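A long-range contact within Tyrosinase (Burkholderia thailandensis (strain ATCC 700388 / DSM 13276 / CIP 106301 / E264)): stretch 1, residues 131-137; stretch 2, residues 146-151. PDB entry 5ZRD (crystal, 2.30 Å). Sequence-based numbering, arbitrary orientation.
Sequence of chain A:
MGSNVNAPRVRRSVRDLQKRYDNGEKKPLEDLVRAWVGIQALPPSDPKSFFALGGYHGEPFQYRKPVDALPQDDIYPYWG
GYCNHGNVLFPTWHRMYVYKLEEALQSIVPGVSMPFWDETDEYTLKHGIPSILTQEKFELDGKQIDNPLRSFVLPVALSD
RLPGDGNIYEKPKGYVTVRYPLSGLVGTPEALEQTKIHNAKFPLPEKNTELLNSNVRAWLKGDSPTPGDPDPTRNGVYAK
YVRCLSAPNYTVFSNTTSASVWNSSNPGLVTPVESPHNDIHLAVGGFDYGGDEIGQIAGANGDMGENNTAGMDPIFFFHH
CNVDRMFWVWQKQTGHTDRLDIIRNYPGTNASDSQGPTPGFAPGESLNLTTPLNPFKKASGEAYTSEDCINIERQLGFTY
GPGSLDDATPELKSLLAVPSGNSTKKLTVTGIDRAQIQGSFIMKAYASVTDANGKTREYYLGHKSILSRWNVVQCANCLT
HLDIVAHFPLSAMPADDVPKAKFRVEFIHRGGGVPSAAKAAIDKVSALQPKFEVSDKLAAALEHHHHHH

Stretch 1, residues 131-137: SILTQEK
Stretch 2, residues 146-151: DNPLRS

The stretches meet antiparallel at Lys137 and Asp146, a non-hydrogen-bonded bridge (CA to CA 4.7 Å). Thr134 CA lies 4.9 Å from Arg150 CA, and Leu133 CA 5.4 Å from Leu149 CA. Residues 131-133 and 148-150 have helical phi/psi; Gln135 is extended (-69/156). Asn147 to Arg150 is a type I turn.

Hydrogen bonds center on buried Asn147. Its CB points toward stretch 1, chi1 t, chi2 8°. Asn147 ND2 donates to Ile132 O (2.6 Å) and Gln135 O (2.9 Å), so one amide satisfies two carbonyls. Asn147 OD1 accepts from Leu149 N (3.0 Å), bracing the turn. Asn147 N donates to Glu136 O at 3.1 Å, nearly straight.

Arg150 (chi1 p, chi2 147° and chi3 24°, both off the wells, chi4 -151°) is long enough to bring two donors to Thr134 O, NH2 (2.8 Å) and NE (3.1 Å), both weak bonds. Glu136 CG lies over one guanidinium face, 3.6 Å from Arg150 NH2. Arg150 CA makes a CA-H...O contact with Leu133 O (3.5 Å).

Lys137 (m, m, t, t) and Asp146 (chi1 m) point their CB atoms away, yet their opposite charges meet in a salt bridge, Lys137 NZ to Asp146 OD1, 3.0 Å.

The apolar contact is buried, suiting aliphatic side chains. Leu149 CD1 (m, t) packs against Ile132 CG1 (t, p; 4.0 Å) and Leu133 CD2 (m, t; 4.1 Å). The two stretches bury 486 Å² between them, both sides summed.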

# COMPACT_ATOMS: atom_id res chain seq x y z
N SER A 131 51.10 -6.64 -2.89
CA SER A 131 51.18 -5.38 -2.08
C SER A 131 50.74 -4.15 -2.90
O SER A 131 50.36 -3.15 -2.31
CB SER A 131 52.54 -5.18 -1.50
OG SER A 131 53.49 -5.07 -2.55
N ILE A 132 50.74 -4.20 -4.23
CA ILE A 132 50.27 -3.01 -4.98
C ILE A 132 48.81 -2.73 -4.62
O ILE A 132 48.41 -1.59 -4.69
CB ILE A 132 50.46 -3.13 -6.51
CG1 ILE A 132 50.02 -1.87 -7.27
CG2 ILE A 132 49.73 -4.34 -7.06
CD1 ILE A 132 50.71 -0.61 -6.82
N LEU A 133 48.02 -3.76 -4.27
CA LEU A 133 46.59 -3.59 -3.91
C LEU A 133 46.43 -3.22 -2.43
O LEU A 133 45.34 -2.85 -2.04
CB LEU A 133 45.82 -4.89 -4.17
CG LEU A 133 45.83 -5.43 -5.60
CD1 LEU A 133 44.91 -6.65 -5.72
CD2 LEU A 133 45.43 -4.36 -6.59
N THR A 134 47.46 -3.37 -1.60
CA THR A 134 47.29 -3.06 -0.15
C THR A 134 48.15 -1.88 0.32
O THR A 134 47.80 -1.26 1.32
CB THR A 134 47.61 -4.27 0.72
OG1 THR A 134 48.96 -4.69 0.48
CG2 THR A 134 46.66 -5.42 0.42
N GLN A 135 49.25 -1.55 -0.36
CA GLN A 135 50.22 -0.57 0.17
C GLN A 135 49.63 0.84 0.18
O GLN A 135 48.73 1.17 -0.63
CB GLN A 135 51.53 -0.61 -0.62
CG GLN A 135 51.40 0.04 -1.99
CD GLN A 135 52.54 -0.32 -2.91
OE1 GLN A 135 53.00 -1.45 -2.92
NE2 GLN A 135 53.00 0.65 -3.69
N GLU A 136 50.20 1.66 1.08
CA GLU A 136 49.71 3.01 1.45
C GLU A 136 49.96 4.01 0.33
O GLU A 136 49.14 4.91 0.12
CB GLU A 136 50.38 3.54 2.71
CG GLU A 136 49.83 2.91 3.99
CD GLU A 136 50.11 3.65 5.29
OE1 GLU A 136 50.94 4.63 5.28
OE2 GLU A 136 49.51 3.26 6.31
N LYS A 137 51.07 3.83 -0.36
CA LYS A 137 51.63 4.88 -1.22
C LYS A 137 51.97 4.34 -2.61
O LYS A 137 52.10 3.13 -2.82
CB LYS A 137 52.92 5.43 -0.61
CG LYS A 137 52.73 6.11 0.74
CD LYS A 137 51.74 7.24 0.70
CE LYS A 137 51.62 7.94 2.03
NZ LYS A 137 50.63 9.04 1.97
N ASP A 146 48.81 8.83 -2.32
CA ASP A 146 47.99 7.75 -1.77
C ASP A 146 47.69 6.73 -2.91
O ASP A 146 47.31 7.13 -4.03
CB ASP A 146 46.68 8.32 -1.19
CG ASP A 146 46.90 9.27 0.01
OD1 ASP A 146 47.98 9.24 0.64
OD2 ASP A 146 45.99 10.05 0.35
N ASN A 147 47.92 5.45 -2.65
CA ASN A 147 47.59 4.38 -3.56
C ASN A 147 46.07 4.37 -3.77
O ASN A 147 45.34 4.08 -2.85
CB ASN A 147 48.06 3.04 -3.00
CG ASN A 147 47.71 1.85 -3.88
OD1 ASN A 147 47.24 2.02 -4.99
ND2 ASN A 147 47.93 0.65 -3.38
N PRO A 148 45.57 4.69 -4.96
CA PRO A 148 44.12 4.68 -5.15
C PRO A 148 43.47 3.29 -5.04
O PRO A 148 42.25 3.21 -4.95
CB PRO A 148 43.94 5.16 -6.60
CG PRO A 148 45.13 4.61 -7.29
CD PRO A 148 46.25 4.68 -6.27
N LEU A 149 44.27 2.22 -5.04
CA LEU A 149 43.76 0.83 -5.06
C LEU A 149 43.54 0.26 -3.64
O LEU A 149 42.83 -0.74 -3.53
CB LEU A 149 44.77 -0.05 -5.82
CG LEU A 149 45.29 0.49 -7.15
CD1 LEU A 149 46.28 -0.51 -7.79
CD2 LEU A 149 44.13 0.77 -8.08
N ARG A 150 44.11 0.87 -2.58
CA ARG A 150 43.97 0.32 -1.24
C ARG A 150 42.57 0.58 -0.68
O ARG A 150 42.11 -0.19 0.16
CB ARG A 150 45.03 0.82 -0.26
CG ARG A 150 45.01 2.30 0.09
CD ARG A 150 45.47 2.50 1.54
NE ARG A 150 46.32 1.41 2.05
CZ ARG A 150 46.42 1.02 3.33
NH1 ARG A 150 45.54 1.44 4.22
NH2 ARG A 150 47.42 0.24 3.71
N SER A 151 41.88 1.60 -1.14
CA SER A 151 40.61 1.96 -0.54
C SER A 151 40.07 3.15 -1.32
O SER A 151 40.72 3.70 -2.23
CB SER A 151 40.75 2.30 0.91
OG SER A 151 41.73 3.33 1.04